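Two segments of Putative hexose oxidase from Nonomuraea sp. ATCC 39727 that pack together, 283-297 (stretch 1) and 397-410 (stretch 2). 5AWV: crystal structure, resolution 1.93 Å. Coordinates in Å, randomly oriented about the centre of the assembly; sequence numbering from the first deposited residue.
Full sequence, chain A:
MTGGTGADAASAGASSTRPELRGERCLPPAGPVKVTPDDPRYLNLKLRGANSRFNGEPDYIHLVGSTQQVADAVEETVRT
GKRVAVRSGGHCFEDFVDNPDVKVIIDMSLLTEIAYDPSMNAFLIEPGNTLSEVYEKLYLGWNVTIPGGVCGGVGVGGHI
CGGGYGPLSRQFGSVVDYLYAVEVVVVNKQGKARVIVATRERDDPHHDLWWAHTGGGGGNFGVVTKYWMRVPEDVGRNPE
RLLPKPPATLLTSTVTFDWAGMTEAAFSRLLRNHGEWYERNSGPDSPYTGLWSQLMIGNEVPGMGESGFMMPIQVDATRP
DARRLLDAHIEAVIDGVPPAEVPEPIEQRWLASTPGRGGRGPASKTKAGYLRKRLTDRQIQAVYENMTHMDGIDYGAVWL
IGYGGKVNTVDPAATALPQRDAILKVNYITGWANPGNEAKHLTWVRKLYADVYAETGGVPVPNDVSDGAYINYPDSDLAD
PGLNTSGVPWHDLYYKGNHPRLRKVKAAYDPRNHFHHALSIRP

Stretch 1 (283-297) GPDSPYTGLWSQLMI
Stretch 2, residues 397-410: AVWLIGYGGKVNTV

Antiparallel strands alternate two kinds of residue pair, and successive pairs send their side chains to alternate faces. Strands 291-297 and 397-402 of this putative hexose oxidase illustrate the rule, running at 171° with axes 4.6 Å apart. Leu295 faces Leu400 and Ile297 faces Val398 as hydrogen-bonded pairs (CA-CA 5.0 Å): Leu295 N to Leu400 O and Leu400 N to Leu295 O are both 2.9 Å, Ile297 N to Val398 O 2.8 Å, and Val398 N to Ile297 O 2.9 Å. Gly402 N to Ser293 O, 3.0 Å, extends the ladder. The intervening pairs, Gln294-Ile401 and Met296-Trp399, lie closer, at 4.5 and 4.4 Å between CA atoms.

The hydrogen-bonded pairs share an aliphatic face. Ile297 (m, t) sends CD1 to 3.8 Å from Leu400 CD1, while Leu295 (t, p) brings CD2 to 4.0 Å from the same methyl; Leu400 is m with chi2 off-well at 142°, and its CD1 thus serves both neighbours. On the other face, Met296 (m, t, p; chi3 81°) sets CE over one face of Trp399 (m, chi2 8°), 3.8 Å from the six-membered-ring centroid and 26° off the normal, so polarised methyl hydrogens meet the electron-rich face: a CH-pi contact. Gln294 (p, t, chi3 25°) donates NE2 to Met296 SD at 3.5 Å, weakly, as suits a soft, poor acceptor; its OE1 lies 3.5 Å from Ile401 CG1.

At the strand end, Trp292 (t, chi2 85°) reaches Gly402 edge-on, NE1 making a weak hydrogen bond to Gly402 O at 3.1 Å. An ideal CB on Gly402 would lie only 3.1 Å from Trp292 CD1.

Beyond the sheet, a type I turn, Gly283 to Ser286, meets Gly405 (phi 58°) and the 3-10 segment 406-409. Lys406 (m, m, t, t) extends so that NZ donates a hydrogen bond to the carbonyl Pro284 O, 3.0 Å; Pro284 CB packs 3.5 Å from Thr409 CG2. Asp285 OD1 stays 4.1 Å from Lys406 NZ; a water donates to Asp285 OD1 at 2.7 Å and weakly accepts from Lys406 NZ at 3.1 Å.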

ATOM      1  N   GLY A 283      21.782  -4.957   9.852  1.00 16.17           N
ATOM      2  CA  GLY A 283      21.935  -6.403   9.638  1.00 16.98           C
ATOM      3  C   GLY A 283      20.783  -7.162  10.287  1.00 18.49           C
ATOM      4  O   GLY A 283      20.227  -6.706  11.295  1.00 18.00           O
ATOM      5  N   PRO A 284      20.386  -8.311   9.704  1.00 20.92           N
ATOM      6  CA  PRO A 284      19.311  -9.150  10.242  1.00 21.15           C
ATOM      7  C   PRO A 284      19.564  -9.626  11.699  1.00 23.49           C
ATOM      8  O   PRO A 284      18.616  -9.906  12.450  1.00 21.70           O
ATOM      9  CB  PRO A 284      19.311 -10.364   9.315  1.00 24.63           C
ATOM     10  CG  PRO A 284      20.436 -10.241   8.353  1.00 25.23           C
ATOM     11  CD  PRO A 284      20.986  -8.842   8.441  1.00 24.86           C
ATOM     12  N   ASP A 285      20.825  -9.703  12.109  1.00 23.10           N
ATOM     13  CA  ASP A 285      21.140 -10.089  13.481  1.00 27.06           C
ATOM     14  C   ASP A 285      21.428  -8.953  14.476  1.00 23.78           C
ATOM     15  O   ASP A 285      21.632  -9.205  15.642  1.00 27.05           O
ATOM     16  CB  ASP A 285      22.286 -11.119  13.497  1.00 31.41           C
ATOM     17  CG  ASP A 285      21.946 -12.383  12.692  1.00 35.63           C
ATOM     18  OD1 ASP A 285      20.771 -12.805  12.658  1.00 36.02           O
ATOM     19  OD2 ASP A 285      22.870 -12.931  12.070  1.00 44.39           O
ATOM     20  N   SER A 286      21.328  -7.719  14.041  1.00 23.81           N
ATOM     21  CA  SER A 286      21.421  -6.569  14.956  1.00 20.27           C
ATOM     22  C   SER A 286      20.363  -6.536  16.041  1.00 21.05           C
ATOM     23  O   SER A 286      19.161  -6.711  15.768  1.00 20.55           O
ATOM     24  CB  SER A 286      21.300  -5.258  14.119  1.00 20.70           C
ATOM     25  OG  SER A 286      21.420  -4.122  14.973  1.00 19.92           O
ATOM     26  N   PRO A 287      20.736  -6.144  17.253  1.00 21.50           N
ATOM     27  CA  PRO A 287      19.700  -5.786  18.249  1.00 22.87           C
ATOM     28  C   PRO A 287      18.842  -4.620  17.791  1.00 19.81           C
ATOM     29  O   PRO A 287      17.754  -4.489  18.261  1.00 19.13           O
ATOM     30  CB  PRO A 287      20.510  -5.402  19.508  1.00 23.64           C
ATOM     31  CG  PRO A 287      21.796  -5.040  18.987  1.00 25.59           C
ATOM     32  CD  PRO A 287      22.078  -5.728  17.688  1.00 26.33           C
ATOM     33  N   TYR A 288      19.274  -3.861  16.793  1.00 18.00           N
ATOM     34  CA  TYR A 288      18.475  -2.733  16.312  1.00 18.12           C
ATOM     35  C   TYR A 288      17.404  -3.119  15.247  1.00 18.22           C
ATOM     36  O   TYR A 288      16.757  -2.198  14.741  1.00 15.45           O
ATOM     37  CB  TYR A 288      19.374  -1.643  15.753  1.00 18.02           C
ATOM     38  CG  TYR A 288      20.271  -0.969  16.812  1.00 20.56           C
ATOM     39  CD1 TYR A 288      19.775   0.013  17.690  1.00 19.40           C
ATOM     40  CD2 TYR A 288      21.604  -1.357  16.928  1.00 21.37           C
ATOM     41  CE1 TYR A 288      20.592   0.590  18.636  1.00 20.77           C
ATOM     42  CE2 TYR A 288      22.441  -0.825  17.904  1.00 22.70           C
ATOM     43  CZ  TYR A 288      21.930   0.158  18.750  1.00 22.84           C
ATOM     44  OH  TYR A 288      22.806   0.705  19.656  1.00 27.81           O
ATOM     45  N   THR A 289      17.207  -4.429  14.968  1.00 14.78           N
ATOM     46  CA  THR A 289      16.075  -4.859  14.165  1.00 15.24           C
ATOM     47  C   THR A 289      14.730  -4.431  14.807  1.00 17.12           C
ATOM     48  O   THR A 289      13.741  -4.237  14.092  1.00 14.67           O
ATOM     49  CB  THR A 289      16.010  -6.362  13.910  1.00 15.87           C
ATOM     50  OG1 THR A 289      16.053  -7.047  15.150  1.00 17.31           O
ATOM     51  CG2 THR A 289      17.135  -6.812  13.027  1.00 16.61           C
ATOM     52  N   GLY A 290      14.718  -4.267  16.135  1.00 16.62           N
ATOM     53  CA  GLY A 290      13.551  -3.748  16.891  1.00 17.68           C
ATOM     54  C   GLY A 290      13.361  -2.205  16.920  1.00 15.95           C
ATOM     55  O   GLY A 290      12.395  -1.706  17.533  1.00 15.22           O
ATOM     56  N   LEU A 291      14.189  -1.486  16.166  1.00 14.38           N
ATOM     57  CA  LEU A 291      14.123  -0.022  16.066  1.00 13.75           C
ATOM     58  C   LEU A 291      13.849   0.401  14.640  1.00 14.27           C
ATOM     59  O   LEU A 291      14.359  -0.188  13.634  1.00 14.83           O
ATOM     60  CB  LEU A 291      15.488   0.586  16.492  1.00 14.43           C
ATOM     61  CG  LEU A 291      15.616   2.116  16.493  1.00 15.98           C
ATOM     62  CD1 LEU A 291      16.556   2.659  17.582  1.00 15.56           C
ATOM     63  CD2 LEU A 291      16.034   2.683  15.131  1.00 17.18           C
ATOM     64  N   TRP A 292      13.087   1.441  14.542  1.00 14.10           N
ATOM     65  CA  TRP A 292      12.840   2.103  13.298  1.00 14.35           C
ATOM     66  C   TRP A 292      12.730   3.599  13.491  1.00 14.46           C
ATOM     67  O   TRP A 292      12.259   4.098  14.499  1.00 14.54           O
ATOM     68  CB  TRP A 292      11.491   1.600  12.723  1.00 14.25           C
ATOM     69  CG  TRP A 292      11.108   2.283  11.418  1.00 15.92           C
ATOM     70  CD1 TRP A 292      11.491   1.955  10.135  1.00 16.49           C
ATOM     71  CD2 TRP A 292      10.197   3.363  11.293  1.00 17.29           C
ATOM     72  NE1 TRP A 292      10.922   2.795   9.239  1.00 18.62           N
ATOM     73  CE2 TRP A 292      10.098   3.666   9.906  1.00 18.10           C
ATOM     74  CE3 TRP A 292       9.460   4.109  12.206  1.00 17.79           C
ATOM     75  CZ2 TRP A 292       9.340   4.736   9.430  1.00 20.27           C
ATOM     76  CZ3 TRP A 292       8.715   5.204  11.734  1.00 19.94           C
ATOM     77  CH2 TRP A 292       8.619   5.471  10.356  1.00 19.57           C
ATOM     78  N   SER A 293      13.183   4.309  12.491  1.00 14.49           N
ATOM     79  CA  SER A 293      13.067   5.761  12.475  1.00 16.08           C
ATOM     80  C   SER A 293      12.948   6.263  11.093  1.00 15.73           C
ATOM     81  O   SER A 293      13.268   5.568  10.121  1.00 16.19           O
ATOM     82  CB  SER A 293      14.292   6.384  13.176  1.00 17.01           C
ATOM     83  OG  SER A 293      15.467   6.167  12.420  1.00 17.40           O
ATOM     84  N   GLN A 294      12.452   7.475  10.980  1.00 16.52           N
ATOM     85  CA  GLN A 294      12.613   8.148   9.724  1.00 18.02           C
ATOM     86  C   GLN A 294      12.978   9.600   9.825  1.00 18.21           C
ATOM     87  O   GLN A 294      12.373  10.310  10.611  1.00 17.10           O
ATOM     88  CB  GLN A 294      11.369   7.976   8.831  1.00 20.86           C
ATOM     89  CG  GLN A 294      10.110   8.588   9.226  1.00 23.10           C
ATOM     90  CD  GLN A 294       9.019   8.404   8.118  1.00 29.06           C
ATOM     91  OE1 GLN A 294       9.057   7.506   7.319  1.00 25.93           O
ATOM     92  NE2 GLN A 294       8.064   9.275   8.105  1.00 28.65           N
ATOM     93  N   LEU A 295      13.939   9.993   9.030  1.00 17.70           N
ATOM     94  CA  LEU A 295      14.440  11.344   9.020  1.00 18.06           C
ATOM     95  C   LEU A 295      13.705  12.141   7.997  1.00 17.05           C
ATOM     96  O   LEU A 295      13.836  11.921   6.835  1.00 17.50           O
ATOM     97  CB  LEU A 295      15.965  11.358   8.878  1.00 17.40           C
ATOM     98  CG  LEU A 295      16.658  12.756   8.834  1.00 18.92           C
ATOM     99  CD1 LEU A 295      16.402  13.588  10.104  1.00 20.51           C
ATOM    100  CD2 LEU A 295      18.119  12.649   8.561  1.00 19.91           C
ATOM    101  N   MET A 296      12.914  13.103   8.455  1.00 16.66           N
ATOM    102  CA  MET A 296      12.035  13.844   7.598  1.00 16.70           C
ATOM    103  C   MET A 296      12.610  15.258   7.469  1.00 17.94           C
ATOM    104  O   MET A 296      12.668  15.968   8.461  1.00 19.85           O
ATOM    105  CB  MET A 296      10.671  13.856   8.168  1.00 16.91           C
ATOM    106  CG  MET A 296      10.043  12.425   8.355  1.00 20.65           C
ATOM    107  SD  MET A 296       8.679  12.409   9.540  1.00 22.26           S
ATOM    108  CE  MET A 296       7.458  13.002   8.415  1.00 21.11           C
ATOM    109  N   ILE A 297      13.091  15.583   6.282  1.00 17.10           N
ATOM    110  CA  ILE A 297      13.805  16.801   6.011  1.00 17.29           C
ATOM    111  C   ILE A 297      12.828  17.613   5.166  1.00 17.15           C
ATOM    112  O   ILE A 297      12.891  17.620   3.938  1.00 15.78           O
ATOM    113  CB  ILE A 297      15.120  16.581   5.306  1.00 17.65           C
ATOM    114  CG1 ILE A 297      15.983  15.536   6.003  1.00 17.91           C
ATOM    115  CG2 ILE A 297      15.888  17.896   5.179  1.00 19.50           C
ATOM    116  CD1 ILE A 297      17.096  15.050   5.138  1.00 18.74           C
ATOM    117  N   ALA A 397      10.112  17.945   0.673  1.00 17.95           N
ATOM    118  CA  ALA A 397      10.834  17.186   1.681  1.00 17.35           C
ATOM    119  C   ALA A 397      11.653  16.030   1.092  1.00 17.45           C
ATOM    120  O   ALA A 397      11.365  15.532  -0.053  1.00 16.85           O
ATOM    121  CB  ALA A 397       9.884  16.697   2.753  1.00 17.85           C
ATOM    122  N   VAL A 398      12.699  15.650   1.829  1.00 17.28           N
ATOM    123  CA  VAL A 398      13.398  14.361   1.638  1.00 16.76           C
ATOM    124  C   VAL A 398      13.197  13.556   2.898  1.00 17.22           C
ATOM    125  O   VAL A 398      13.529  14.043   4.010  1.00 16.89           O
ATOM    126  CB  VAL A 398      14.878  14.556   1.394  1.00 16.44           C
ATOM    127  CG1 VAL A 398      15.594  13.187   1.273  1.00 17.40           C
ATOM    128  CG2 VAL A 398      15.046  15.385   0.147  1.00 16.76           C
ATOM    129  N   TRP A 399      12.629  12.356   2.773  1.00 13.81           N
ATOM    130  CA  TRP A 399      12.459  11.435   3.897  1.00 14.34           C
ATOM    131  C   TRP A 399      13.399  10.227   3.702  1.00 15.13           C
ATOM    132  O   TRP A 399      13.442   9.662   2.592  1.00 13.09           O
ATOM    133  CB  TRP A 399      11.021  10.896   3.995  1.00 15.28           C
ATOM    134  CG  TRP A 399       9.988  11.886   4.309  1.00 18.27           C
ATOM    135  CD1 TRP A 399      10.131  13.248   4.380  1.00 18.73           C
ATOM    136  CD2 TRP A 399       8.611  11.612   4.585  1.00 20.91           C
ATOM    137  NE1 TRP A 399       8.940  13.821   4.682  1.00 19.44           N
ATOM    138  CE2 TRP A 399       7.985  12.838   4.822  1.00 22.58           C
ATOM    139  CE3 TRP A 399       7.862  10.433   4.689  1.00 24.33           C
ATOM    140  CZ2 TRP A 399       6.619  12.933   5.129  1.00 25.72           C
ATOM    141  CZ3 TRP A 399       6.506  10.515   5.015  1.00 28.05           C
ATOM    142  CH2 TRP A 399       5.896  11.757   5.203  1.00 26.45           C
ATOM    143  N   LEU A 400      14.130   9.875   4.751  1.00 14.06           N
ATOM    144  CA  LEU A 400      15.071   8.784   4.733  1.00 14.01           C
ATOM    145  C   LEU A 400      14.479   7.778   5.726  1.00 14.75           C
ATOM    146  O   LEU A 400      14.400   8.040   6.936  1.00 15.70           O
ATOM    147  CB  LEU A 400      16.429   9.259   5.142  1.00 17.40           C
ATOM    148  CG  LEU A 400      17.113  10.225   4.129  1.00 20.05           C
ATOM    149  CD1 LEU A 400      17.876  11.309   4.839  1.00 26.54           C
ATOM    150  CD2 LEU A 400      18.039   9.448   3.227  1.00 20.07           C
ATOM    151  N   ILE A 401      13.916   6.683   5.200  1.00 13.18           N
ATOM    152  CA  ILE A 401      13.052   5.779   5.966  1.00 13.16           C
ATOM    153  C   ILE A 401      13.827   4.530   6.273  1.00 11.89           C
ATOM    154  O   ILE A 401      14.350   3.901   5.319  1.00 10.29           O
ATOM    155  CB  ILE A 401      11.809   5.438   5.090  1.00 14.61           C
ATOM    156  CG1 ILE A 401      11.080   6.730   4.589  1.00 15.77           C
ATOM    157  CG2 ILE A 401      10.809   4.584   5.804  1.00 16.13           C
ATOM    158  CD1 ILE A 401      10.085   6.405   3.453  1.00 19.22           C
ATOM    159  N   GLY A 402      13.933   4.207   7.556  1.00 11.46           N
ATOM    160  CA  GLY A 402      14.614   2.987   8.049  1.00 12.96           C
ATOM    161  C   GLY A 402      14.095   1.720   7.371  1.00 12.29           C
ATOM    162  O   GLY A 402      12.917   1.563   7.257  1.00 11.37           O
ATOM    163  N   TYR A 403      15.005   0.897   6.894  1.00 12.57           N
ATOM    164  CA  TYR A 403      14.688  -0.362   6.191  1.00 13.51           C
ATOM    165  C   TYR A 403      15.741  -1.427   6.514  1.00 13.26           C
ATOM    166  O   TYR A 403      16.497  -1.255   7.430  1.00 13.59           O
ATOM    167  CB  TYR A 403      14.576  -0.104   4.725  1.00 13.28           C
ATOM    168  CG  TYR A 403      13.821  -1.159   3.915  1.00 11.33           C
ATOM    169  CD1 TYR A 403      12.531  -1.487   4.220  1.00 10.50           C
ATOM    170  CD2 TYR A 403      14.458  -1.831   2.861  1.00 10.56           C
ATOM    171  CE1 TYR A 403      11.831  -2.418   3.482  1.00 12.05           C
ATOM    172  CE2 TYR A 403      13.788  -2.747   2.039  1.00 10.56           C
ATOM    173  CZ  TYR A 403      12.469  -3.058   2.367  1.00 11.24           C
ATOM    174  OH  TYR A 403      11.771  -3.964   1.606  1.00 11.80           O
ATOM    175  N   GLY A 404      15.747  -2.556   5.824  1.00 13.98           N
ATOM    176  CA  GLY A 404      16.688  -3.616   6.073  1.00 13.71           C
ATOM    177  C   GLY A 404      16.319  -4.550   7.179  1.00 14.47           C
ATOM    178  O   GLY A 404      15.152  -4.944   7.285  1.00 14.89           O
ATOM    179  N   GLY A 405      17.289  -4.892   8.011  1.00 13.55           N
ATOM    180  CA  GLY A 405      17.108  -5.841   9.110  1.00 13.63           C
ATOM    181  C   GLY A 405      16.622  -7.183   8.494  1.00 14.37           C
ATOM    182  O   GLY A 405      17.205  -7.694   7.492  1.00 13.54           O
ATOM    183  N   LYS A 406      15.491  -7.665   8.959  1.00 15.58           N
ATOM    184  CA  LYS A 406      14.990  -9.005   8.553  1.00 17.15           C
ATOM    185  C   LYS A 406      14.499  -9.108   7.126  1.00 15.34           C
ATOM    186  O   LYS A 406      14.449 -10.188   6.551  1.00 14.24           O
ATOM    187  CB  LYS A 406      13.846  -9.468   9.458  1.00 20.09           C
ATOM    188  CG  LYS A 406      14.250  -9.794  10.871  1.00 28.43           C
ATOM    189  CD  LYS A 406      15.525 -10.607  11.043  1.00 33.37           C
ATOM    190  CE  LYS A 406      15.605 -11.161  12.444  1.00 41.11           C
ATOM    191  NZ  LYS A 406      16.683 -12.190  12.436  1.00 52.21           N
ATOM    192  N   VAL A 407      14.182  -7.977   6.528  1.00 14.97           N
ATOM    193  CA  VAL A 407      13.981  -7.892   5.114  1.00 13.49           C
ATOM    194  C   VAL A 407      15.138  -8.548   4.370  1.00 14.29           C
ATOM    195  O   VAL A 407      14.914  -9.293   3.376  1.00 16.17           O
ATOM    196  CB  VAL A 407      13.881  -6.441   4.638  1.00 12.23           C
ATOM    197  CG1 VAL A 407      13.904  -6.402   3.149  1.00 11.91           C
ATOM    198  CG2 VAL A 407      12.630  -5.756   5.126  1.00 11.47           C
ATOM    199  N   ASN A 408      16.347  -8.379   4.868  1.00 13.97           N
ATOM    200  CA  ASN A 408      17.512  -8.742   4.106  1.00 13.91           C
ATOM    201  C   ASN A 408      17.996 -10.149   4.366  1.00 14.90           C
ATOM    202  O   ASN A 408      19.037 -10.505   3.892  1.00 16.52           O
ATOM    203  CB  ASN A 408      18.653  -7.778   4.353  1.00 14.62           C
ATOM    204  CG  ASN A 408      18.294  -6.312   3.946  1.00 13.46           C
ATOM    205  OD1 ASN A 408      17.306  -6.080   3.363  1.00 15.65           O
ATOM    206  ND2 ASN A 408      19.122  -5.368   4.274  1.00 13.11           N
ATOM    207  N   THR A 409      17.179 -10.972   4.983  1.00 18.22           N
ATOM    208  CA  THR A 409      17.471 -12.438   5.047  1.00 19.19           C
ATOM    209  C   THR A 409      17.037 -13.158   3.743  1.00 19.71           C
ATOM    210  O   THR A 409      17.363 -14.310   3.527  1.00 21.42           O
ATOM    211  CB  THR A 409      16.752 -13.050   6.224  1.00 16.49           C
ATOM    212  OG1 THR A 409      15.334 -12.848   6.081  1.00 17.20           O
ATOM    213  CG2 THR A 409      17.221 -12.487   7.566  1.00 18.40           C
ATOM    214  N   VAL A 410      16.205 -12.532   2.934  1.00 15.72           N
ATOM    215  CA  VAL A 410      15.591 -13.159   1.775  1.00 18.05           C
ATOM    216  C   VAL A 410      16.468 -12.979   0.531  1.00 18.29           C
ATOM    217  O   VAL A 410      17.025 -11.925   0.304  1.00 14.75           O
ATOM    218  CB  VAL A 410      14.179 -12.575   1.546  1.00 16.61           C
ATOM    219  CG1 VAL A 410      13.502 -13.148   0.314  1.00 16.91           C
ATOM    220  CG2 VAL A 410      13.286 -12.904   2.773  1.00 16.78           C
TER
HETATM  221  O   HOH W   1      18.879 -13.717  10.951  1.00 49.38           O
HETATM  222  O   HOH W   2      15.680   6.751   9.079  1.00 21.12           O